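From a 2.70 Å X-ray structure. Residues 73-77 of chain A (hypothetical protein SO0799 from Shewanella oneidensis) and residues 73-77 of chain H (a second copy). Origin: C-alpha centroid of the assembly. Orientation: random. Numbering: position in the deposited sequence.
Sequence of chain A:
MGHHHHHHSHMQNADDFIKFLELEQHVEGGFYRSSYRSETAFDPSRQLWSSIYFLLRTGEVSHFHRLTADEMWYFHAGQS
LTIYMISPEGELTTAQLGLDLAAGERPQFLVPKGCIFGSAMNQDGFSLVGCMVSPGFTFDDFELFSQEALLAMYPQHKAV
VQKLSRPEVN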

ATOM      1  N   TRP A  73      -3.711  -1.039  -4.853  1.00 39.98           N
ATOM      2  CA  TRP A  73      -2.456  -0.710  -5.483  1.00 39.16           C
ATOM      3  C   TRP A  73      -1.870   0.521  -4.837  1.00 38.81           C
ATOM      4  O   TRP A  73      -2.509   1.568  -4.785  1.00 40.19           O
ATOM      5  N   TYR A  74      -0.651   0.398  -4.334  1.00 37.00           N
ATOM      6  CA  TYR A  74       0.010   1.532  -3.709  1.00 35.92           C
ATOM      7  C   TYR A  74       1.140   1.937  -4.645  1.00 36.83           C
ATOM      8  O   TYR A  74       1.568   1.147  -5.483  1.00 39.47           O
ATOM      9  N   PHE A  75       1.619   3.161  -4.521  1.00 36.17           N
ATOM     10  CA  PHE A  75       2.692   3.615  -5.386  1.00 35.81           C
ATOM     11  C   PHE A  75       3.920   3.983  -4.567  1.00 36.38           C
ATOM     12  O   PHE A  75       3.881   4.907  -3.742  1.00 35.36           O
ATOM     13  N   HIS A  76       5.020   3.281  -4.813  1.00 37.23           N
ATOM     14  CA  HIS A  76       6.257   3.554  -4.088  1.00 39.18           C
ATOM     15  C   HIS A  76       7.154   4.548  -4.802  1.00 40.57           C
ATOM     16  O   HIS A  76       7.549   5.574  -4.227  1.00 41.18           O
ATOM     17  N   ALA A  77       7.474   4.249  -6.060  1.00 42.32           N
ATOM     18  CA  ALA A  77       8.342   5.133  -6.831  1.00 42.38           C
ATOM     19  C   ALA A  77       8.468   4.707  -8.281  1.00 42.09           C
ATOM     20  O   ALA A  77       8.004   3.634  -8.673  1.00 41.08           O
TER
ATOM     21  N   TRP H  73       1.977  -0.802   5.963  1.00 35.92           N
ATOM     22  CA  TRP H  73       2.457   0.512   5.554  1.00 34.04           C
ATOM     23  C   TRP H  73       3.140   0.509   4.174  1.00 32.49           C
ATOM     24  O   TRP H  73       4.107  -0.219   3.960  1.00 31.55           O
ATOM     25  N   TYR H  74       2.640   1.348   3.262  1.00 30.01           N
ATOM     26  CA  TYR H  74       3.171   1.474   1.904  1.00 26.33           C
ATOM     27  C   TYR H  74       3.776   2.853   1.655  1.00 25.70           C
ATOM     28  O   TYR H  74       3.040   3.818   1.519  1.00 25.39           O
ATOM     29  N   PHE H  75       5.096   2.973   1.585  1.00 25.91           N
ATOM     30  CA  PHE H  75       5.658   4.292   1.323  1.00 29.31           C
ATOM     31  C   PHE H  75       5.234   4.818  -0.043  1.00 32.34           C
ATOM     32  O   PHE H  75       5.492   4.166  -1.056  1.00 31.89           O
ATOM     33  N   HIS H  76       4.631   6.015  -0.046  1.00 33.98           N
ATOM     34  CA  HIS H  76       4.131   6.693  -1.242  1.00 35.11           C
ATOM     35  C   HIS H  76       5.021   7.808  -1.787  1.00 35.48           C
ATOM     36  O   HIS H  76       5.132   7.951  -2.997  1.00 38.34           O
ATOM     37  N   ALA H  77       5.626   8.619  -0.922  1.00 34.01           N
ATOM     38  CA  ALA H  77       6.480   9.701  -1.410  1.00 34.51           C
ATOM     39  C   ALA H  77       7.091  10.551  -0.306  1.00 36.87           C
ATOM     40  O   ALA H  77       6.933  10.258   0.883  1.00 40.08           O
TER

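The same five residues from two copies of one protein meet here, their strands crossing at 49° with axes 5.2 Å apart at closest approach. CA atoms pair like with like, Tyr74(A) with Tyr74(H) at 6.4 Å and His76(A) with His76(H) at 4.7 Å, so each contact tends to occur twice, though not with identical geometry.

The tyrosines are the residues whose CA-to-CB bonds point toward the opposite strand. Both adopt chi1 m (-61° in each copy), with chi2 of -87° in Tyr74(A) and -89° in Tyr74(H). These nearly identical angles accompany a face-to-face stack: the ring planes differ by 3°, the centroids lie 3.5 Å apart, and CG of Tyr74(A) is 3.2 Å from CG of Tyr74(H). The hydroxyl of Tyr74(A) is satisfied elsewhere in the structure.

The histidines behave differently. Their CA-to-CB bonds point away overall, yet with chi1 m (-60° in His76(A), -85° in His76(H)) and chi2 of -61° and -21° respectively, the ends of the side chains come nearer the partner chain. There ND1 of His76(A) donates to O of Phe75(H) at 2.8 Å (N-H...O angle 148°), and ND1 of His76(H) donates to O of Phe75(A) at 2.9 Å (154°). Each carbonyl sits near the plane of the imidazole, as a ring N-H donor requires. The same oxygens receive CA-H...O contacts, from CA of His76(H) to O of Phe75(A) at 3.1 Å and from CA of His76(A) to O of Phe75(H) at 3.2 Å. CE1 of His76(H) also reaches CB of Tyr74(A) at 3.5 Å, and both NE2 atoms are hydrogen-bonded elsewhere.

Phe75(A) and Phe75(H), both chi1 t, leave sideways and meet the partner with their ring edges, CD2 of Phe75(H) lying 4.0 Å from O of His76(A) and CD2 of Phe75(A) 4.4 Å from O of His76(H); the two Phe75 O atoms, both acceptors, approach to 3.2 Å without hydrogen bonding. Trp73(A) and Trp73(H), chi1 m, point away and make no contact across the pair.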

ATOM      1  CB  TRP A  73      -2.660  -0.467  -6.978  1.00 39.95           C
ATOM      2  CG  TRP A  73      -2.791  -1.736  -7.784  1.00 43.48           C
ATOM      3  CD1 TRP A  73      -3.697  -2.739  -7.591  1.00 44.34           C
ATOM      4  CD2 TRP A  73      -2.003  -2.121  -8.924  1.00 42.99           C
ATOM      5  NE1 TRP A  73      -3.526  -3.724  -8.542  1.00 44.47           N
ATOM      6  CE2 TRP A  73      -2.492  -3.369  -9.372  1.00 43.65           C
ATOM      7  CE3 TRP A  73      -0.932  -1.528  -9.611  1.00 43.08           C
ATOM      8  CZ2 TRP A  73      -1.951  -4.038 -10.478  1.00 42.96           C
ATOM      9  CZ3 TRP A  73      -0.394  -2.191 -10.712  1.00 43.34           C
ATOM     10  CH2 TRP A  73      -0.908  -3.436 -11.134  1.00 43.18           C
ATOM     11  CB  TYR A  74       0.536   1.113  -2.331  1.00 33.52           C
ATOM     12  CG  TYR A  74      -0.588   0.669  -1.418  1.00 29.19           C
ATOM     13  CD1 TYR A  74      -1.278   1.592  -0.638  1.00 25.13           C
ATOM     14  CD2 TYR A  74      -1.026  -0.648  -1.418  1.00 25.30           C
ATOM     15  CE1 TYR A  74      -2.380   1.214   0.111  1.00 24.55           C
ATOM     16  CE2 TYR A  74      -2.132  -1.034  -0.682  1.00 25.42           C
ATOM     17  CZ  TYR A  74      -2.809  -0.094   0.076  1.00 25.36           C
ATOM     18  OH  TYR A  74      -3.967  -0.442   0.735  1.00 24.38           O
ATOM     19  CB  PHE A  75       2.239   4.832  -6.193  1.00 34.60           C
ATOM     20  CG  PHE A  75       3.229   5.273  -7.217  1.00 33.97           C
ATOM     21  CD1 PHE A  75       3.288   4.640  -8.459  1.00 36.46           C
ATOM     22  CD2 PHE A  75       4.128   6.299  -6.937  1.00 33.47           C
ATOM     23  CE1 PHE A  75       4.240   5.026  -9.427  1.00 35.22           C
ATOM     24  CE2 PHE A  75       5.083   6.695  -7.882  1.00 34.76           C
ATOM     25  CZ  PHE A  75       5.136   6.054  -9.136  1.00 34.71           C
ATOM     26  CB  HIS A  76       7.024   2.265  -3.857  1.00 36.76           C
ATOM     27  CG  HIS A  76       6.270   1.259  -3.054  1.00 35.30           C
ATOM     28  ND1 HIS A  76       5.853   1.507  -1.766  1.00 33.19           N
ATOM     29  CD2 HIS A  76       5.900  -0.014  -3.335  1.00 35.08           C
ATOM     30  CE1 HIS A  76       5.265   0.424  -1.284  1.00 35.63           C
ATOM     31  NE2 HIS A  76       5.283  -0.513  -2.213  1.00 32.47           N
ATOM     32  CB  ALA A  77       9.728   5.195  -6.186  1.00 42.84           C
TER
ATOM     33  CB  TRP H  73       3.433   1.054   6.579  1.00 31.54           C
ATOM     34  CG  TRP H  73       2.786   1.602   7.800  1.00 29.46           C
ATOM     35  CD1 TRP H  73       1.982   0.934   8.685  1.00 28.41           C
ATOM     36  CD2 TRP H  73       2.964   2.917   8.328  1.00 24.58           C
ATOM     37  NE1 TRP H  73       1.666   1.757   9.739  1.00 27.22           N
ATOM     38  CE2 TRP H  73       2.257   2.980   9.544  1.00 24.42           C
ATOM     39  CE3 TRP H  73       3.661   4.049   7.890  1.00 25.14           C
ATOM     40  CZ2 TRP H  73       2.226   4.125  10.334  1.00 26.28           C
ATOM     41  CZ3 TRP H  73       3.637   5.197   8.673  1.00 26.79           C
ATOM     42  CH2 TRP H  73       2.922   5.223   9.888  1.00 28.96           C
ATOM     43  CB  TYR H  74       2.037   1.279   0.925  1.00 23.57           C
ATOM     44  CG  TYR H  74       1.390  -0.064   1.032  1.00 23.61           C
ATOM     45  CD1 TYR H  74       1.880  -1.142   0.294  1.00 21.86           C
ATOM     46  CD2 TYR H  74       0.309  -0.278   1.893  1.00 20.04           C
ATOM     47  CE1 TYR H  74       1.321  -2.408   0.408  1.00 20.25           C
ATOM     48  CE2 TYR H  74      -0.266  -1.551   2.019  1.00 17.71           C
ATOM     49  CZ  TYR H  74       0.257  -2.612   1.269  1.00 19.60           C
ATOM     50  OH  TYR H  74      -0.249  -3.884   1.380  1.00 18.99           O
ATOM     51  CB  PHE H  75       7.164   4.289   1.329  1.00 26.77           C
ATOM     52  CG  PHE H  75       7.753   5.638   1.040  1.00 25.61           C
ATOM     53  CD1 PHE H  75       8.016   6.521   2.077  1.00 21.33           C
ATOM     54  CD2 PHE H  75       8.051   6.022  -0.278  1.00 25.75           C
ATOM     55  CE1 PHE H  75       8.582   7.779   1.822  1.00 25.30           C
ATOM     56  CE2 PHE H  75       8.617   7.279  -0.555  1.00 25.87           C
ATOM     57  CZ  PHE H  75       8.883   8.156   0.503  1.00 26.15           C
ATOM     58  CB  HIS H  76       2.757   7.308  -0.966  1.00 38.23           C
ATOM     59  CG  HIS H  76       1.613   6.361  -1.135  1.00 39.97           C
ATOM     60  ND1 HIS H  76       1.704   5.209  -1.884  1.00 41.38           N
ATOM     61  CD2 HIS H  76       0.333   6.426  -0.696  1.00 39.00           C
ATOM     62  CE1 HIS H  76       0.529   4.603  -1.900  1.00 42.10           C
ATOM     63  NE2 HIS H  76      -0.319   5.322  -1.187  1.00 42.55           N
ATOM     64  CB  ALA H  77       5.690  10.589  -2.340  1.00 34.42           C
TER